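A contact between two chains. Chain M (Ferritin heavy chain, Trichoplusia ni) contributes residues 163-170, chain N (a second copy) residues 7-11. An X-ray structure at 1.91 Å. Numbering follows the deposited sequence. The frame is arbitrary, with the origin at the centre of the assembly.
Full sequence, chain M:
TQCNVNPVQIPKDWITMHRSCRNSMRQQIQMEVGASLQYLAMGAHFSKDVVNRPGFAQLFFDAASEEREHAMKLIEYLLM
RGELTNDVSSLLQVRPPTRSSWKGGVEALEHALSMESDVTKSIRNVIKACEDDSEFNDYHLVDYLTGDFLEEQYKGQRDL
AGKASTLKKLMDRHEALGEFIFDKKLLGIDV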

ATOM      1  N   LYS M 163      23.015  37.969  20.334  1.00 16.01           N
ATOM      2  CA  LYS M 163      21.807  38.062  21.162  1.00 16.44           C
ATOM      3  C   LYS M 163      21.881  39.295  22.068  1.00 18.25           C
ATOM      4  O   LYS M 163      20.904  40.038  22.210  1.00 16.91           O
ATOM      5  CB  LYS M 163      21.649  36.802  22.022  1.00 15.90           C
ATOM      6  CG  LYS M 163      21.125  35.565  21.253  1.00 18.29           C
ATOM      7  CD  LYS M 163      21.147  34.343  22.176  1.00 22.32           C
ATOM      8  CE  LYS M 163      20.270  33.206  21.659  1.00 31.28           C
ATOM      9  NZ  LYS M 163      20.551  32.859  20.245  1.00 33.10           N
ATOM     10  N   ALA M 164      23.037  39.509  22.691  1.00 15.67           N
ATOM     11  CA  ALA M 164      23.208  40.663  23.571  1.00 16.12           C
ATOM     12  C   ALA M 164      23.039  41.973  22.800  1.00 17.90           C
ATOM     13  O   ALA M 164      22.366  42.881  23.283  1.00 18.26           O
ATOM     14  CB  ALA M 164      24.589  40.623  24.245  1.00 15.72           C
ATOM     15  N   SER M 165      23.644  42.085  21.614  1.00 16.20           N
ATOM     16  CA  SER M 165      23.508  43.319  20.825  1.00 18.73           C
ATOM     17  C   SER M 165      22.056  43.579  20.452  1.00 16.39           C
ATOM     18  O   SER M 165      21.557  44.691  20.593  1.00 18.78           O
ATOM     19  CB  SER M 165      24.312  43.261  19.509  1.00 20.03           C
ATOM     20  OG  SER M 165      25.703  43.234  19.757  1.00 31.73           O
ATOM     21  N   THR M 166      21.388  42.550  19.950  1.00 17.24           N
ATOM     22  CA  THR M 166      19.994  42.686  19.530  1.00 16.47           C
ATOM     23  C   THR M 166      19.086  43.125  20.675  1.00 18.17           C
ATOM     24  O   THR M 166      18.296  44.059  20.530  1.00 17.84           O
ATOM     25  CB  THR M 166      19.477  41.354  18.951  1.00 19.36           C
ATOM     26  OG1 THR M 166      20.190  41.076  17.741  1.00 22.98           O
ATOM     27  CG2 THR M 166      17.969  41.424  18.650  1.00 19.54           C
ATOM     28  N   LEU M 167      19.207  42.466  21.818  1.00 15.22           N
ATOM     29  CA  LEU M 167      18.352  42.818  22.947  1.00 16.82           C
ATOM     30  C   LEU M 167      18.732  44.160  23.571  1.00 17.20           C
ATOM     31  O   LEU M 167      17.859  44.947  23.936  1.00 17.09           O
ATOM     32  CB  LEU M 167      18.401  41.717  24.016  1.00 15.26           C
ATOM     33  CG  LEU M 167      17.471  41.906  25.225  1.00 18.52           C
ATOM     34  CD1 LEU M 167      16.004  41.999  24.768  1.00 18.39           C
ATOM     35  CD2 LEU M 167      17.662  40.729  26.185  1.00 20.91           C
ATOM     36  N   LYS M 168      20.027  44.443  23.665  1.00 15.67           N
ATOM     37  CA  LYS M 168      20.448  45.696  24.290  1.00 17.15           C
ATOM     38  C   LYS M 168      19.934  46.926  23.547  1.00 19.72           C
ATOM     39  O   LYS M 168      19.642  47.942  24.169  1.00 18.24           O
ATOM     40  CB  LYS M 168      21.976  45.751  24.424  1.00 18.24           C
ATOM     41  CG  LYS M 168      22.457  46.775  25.464  1.00 22.09           C
ATOM     42  CD  LYS M 168      23.929  46.546  25.829  1.00 22.34           C
ATOM     43  CE  LYS M 168      24.343  47.368  27.057  1.00 26.83           C
ATOM     44  NZ  LYS M 168      25.742  47.015  27.471  1.00 25.53           N
ATOM     45  N   LYS M 169      19.803  46.841  22.226  1.00 17.66           N
ATOM     46  CA  LYS M 169      19.282  47.975  21.456  1.00 19.47           C
ATOM     47  C   LYS M 169      17.860  48.328  21.859  1.00 18.90           C
ATOM     48  O   LYS M 169      17.414  49.453  21.659  1.00 19.38           O
ATOM     49  CB  LYS M 169      19.273  47.665  19.962  1.00 19.46           C
ATOM     50  CG  LYS M 169      20.641  47.585  19.351  1.00 22.15           C
ATOM     51  CD  LYS M 169      20.529  47.069  17.927  1.00 28.57           C
ATOM     52  CE  LYS M 169      21.884  46.594  17.437  1.00 34.16           C
ATOM     53  NZ  LYS M 169      21.730  45.779  16.217  1.00 36.95           N
ATOM     54  N   LEU M 170      17.138  47.360  22.411  1.00 17.78           N
ATOM     55  CA  LEU M 170      15.747  47.581  22.815  1.00 17.81           C
ATOM     56  C   LEU M 170      15.596  48.157  24.219  1.00 21.10           C
ATOM     57  O   LEU M 170      14.509  48.587  24.604  1.00 20.16           O
ATOM     58  CB  LEU M 170      14.977  46.248  22.767  1.00 15.93           C
ATOM     59  CG  LEU M 170      15.067  45.494  21.430  1.00 17.65           C
ATOM     60  CD1 LEU M 170      14.242  44.198  21.501  1.00 18.20           C
ATOM     61  CD2 LEU M 170      14.548  46.403  20.310  1.00 19.69           C
TER
ATOM     62  N   PRO N   7      23.876  53.666  18.933  1.00 62.77           N
ATOM     63  CA  PRO N   7      24.536  52.379  19.162  1.00 57.73           C
ATOM     64  C   PRO N   7      24.727  52.018  20.637  1.00 52.43           C
ATOM     65  O   PRO N   7      24.783  52.887  21.512  1.00 49.09           O
ATOM     66  CB  PRO N   7      25.858  52.535  18.416  1.00 59.65           C
ATOM     67  CG  PRO N   7      26.143  54.005  18.563  1.00 61.04           C
ATOM     68  CD  PRO N   7      24.794  54.623  18.287  1.00 61.31           C
ATOM     69  N   VAL N   8      24.797  50.719  20.902  1.00 43.23           N
ATOM     70  CA  VAL N   8      24.998  50.220  22.253  1.00 37.85           C
ATOM     71  C   VAL N   8      26.322  49.482  22.236  1.00 33.76           C
ATOM     72  O   VAL N   8      26.832  49.120  21.179  1.00 37.47           O
ATOM     73  CB  VAL N   8      23.885  49.236  22.685  1.00 36.96           C
ATOM     74  CG1 VAL N   8      22.550  49.973  22.782  1.00 34.55           C
ATOM     75  CG2 VAL N   8      23.806  48.067  21.692  1.00 32.60           C
ATOM     76  N   GLN N   9      26.876  49.251  23.410  1.00 30.14           N
ATOM     77  CA  GLN N   9      28.143  48.561  23.489  1.00 33.24           C
ATOM     78  C   GLN N   9      27.981  47.349  24.379  1.00 28.37           C
ATOM     79  O   GLN N   9      27.317  47.418  25.412  1.00 28.46           O
ATOM     80  CB  GLN N   9      29.202  49.487  24.089  1.00 39.79           C
ATOM     81  CG  GLN N   9      29.427  50.782  23.316  1.00 57.03           C
ATOM     82  CD  GLN N   9      29.869  50.545  21.880  1.00 68.83           C
ATOM     83  OE1 GLN N   9      30.784  49.757  21.616  1.00 74.16           O
ATOM     84  NE2 GLN N   9      29.228  51.238  20.940  1.00 69.86           N
ATOM     85  N   ILE N  10      28.567  46.229  23.968  1.00 23.43           N
ATOM     86  CA  ILE N  10      28.514  45.034  24.793  1.00 21.14           C
ATOM     87  C   ILE N  10      29.978  44.649  25.022  1.00 20.74           C
ATOM     88  O   ILE N  10      30.874  45.227  24.408  1.00 23.14           O
ATOM     89  CB  ILE N  10      27.753  43.867  24.092  1.00 24.66           C
ATOM     90  CG1 ILE N  10      28.479  43.462  22.814  1.00 22.47           C
ATOM     91  CG2 ILE N  10      26.294  44.281  23.787  1.00 23.27           C
ATOM     92  CD1 ILE N  10      28.063  42.075  22.305  1.00 23.91           C
ATOM     93  N   PRO N  11      30.241  43.674  25.900  1.00 23.98           N
ATOM     94  CA  PRO N  11      31.613  43.228  26.188  1.00 26.28           C
ATOM     95  C   PRO N  11      32.344  42.857  24.892  1.00 24.64           C
ATOM     96  O   PRO N  11      31.739  42.295  23.980  1.00 22.29           O
ATOM     97  CB  PRO N  11      31.399  42.011  27.086  1.00 28.55           C
ATOM     98  CG  PRO N  11      30.106  42.353  27.809  1.00 31.14           C
ATOM     99  CD  PRO N  11      29.255  42.917  26.694  1.00 24.58           C
TER
HETATM  100  O   HOH W   1      26.656  45.843  20.115  1.00 36.63           O

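How does an irregular segment lie against a helix? Residues 7-11 of chain N form neither helix nor strand; their backbone is extended, and it runs antiparallel to the chain M stretch, so that Ile N10 sits near Ser M165 and Val N8 near Lys M169. CA of Ser M165 and CA of Ile N10 are 6.6 Å apart, and CA of Lys M169 and CA of Val N8 6.2 Å, a spacing that leaves room for side chains between the two backbones. Along an extended backbone successive CA-to-CB bonds tend to alternate, and here those of Val N8 and Ile N10 point toward the helix while that of Gln N9, between them, points away. The helix answers with Ala M164 and Lys M168, one turn apart and both directed at chain N. That turn is held by a backbone hydrogen bond from N of Lys M168 to O of Ala M164, 2.8 Å long.

What does Val N8, the residue with the most covered surface, pack against? Its branched side chain meets the last part of the chain M stretch. CG1 of Val N8 comes within 3.8 Å of the backbone O of Lys M168, and CB of Val N8 lies 4.0 Å from CG of the same lysine. CG2 of Val N8 reaches CG of Lys M169, also at 4.0 Å. All three are van der Waals contacts; the first is against a backbone oxygen, and the other two use the aliphatic portions of two lysine side chains. Lys M169 lends only that portion: its CA-to-CB bond points sideways, and the end of its side chain leads away from chain N.

How does Ile N10 fill the other end of the contact? Its CG2 methyl lies 4.1 Å from CB of Ala M164, an apolar pairing in which the small alanine side chain meets a branched one. The same CG2 of Ile N10 is 3.9 Å from CD of Lys M168, so one methyl touches residues from successive turns of the helix. Meanwhile CD1 of Ile N10 comes within 3.7 Å of OG of Ser M165. No hydrogen bond is possible with a methyl group, and the serine hydroxyl instead accepts one from a water, whose oxygen is 2.8 Å from OG of Ser M165. That water also donates a weak hydrogen bond to the backbone O of Val N8, 3.4 Å from the water oxygen, giving the two chains a loose polar link.

Why does Lys M168 matter to both sides of this chemistry? With all four chi angles in the t well, its side chain is fully extended and lays its methylenes along Val N8 and Ile N10. At its tip, NZ of Lys M168 donates a hydrogen bond to the backbone O of Gln N9 at 2.6 Å, a short distance that brings a charged ammonium group close to a carbonyl oxygen. This is the sole direct hydrogen bond between the stretches. Because the acceptor belongs to the main chain, Gln N9 takes part in this bond even though its CA-to-CB bond points away from the helix.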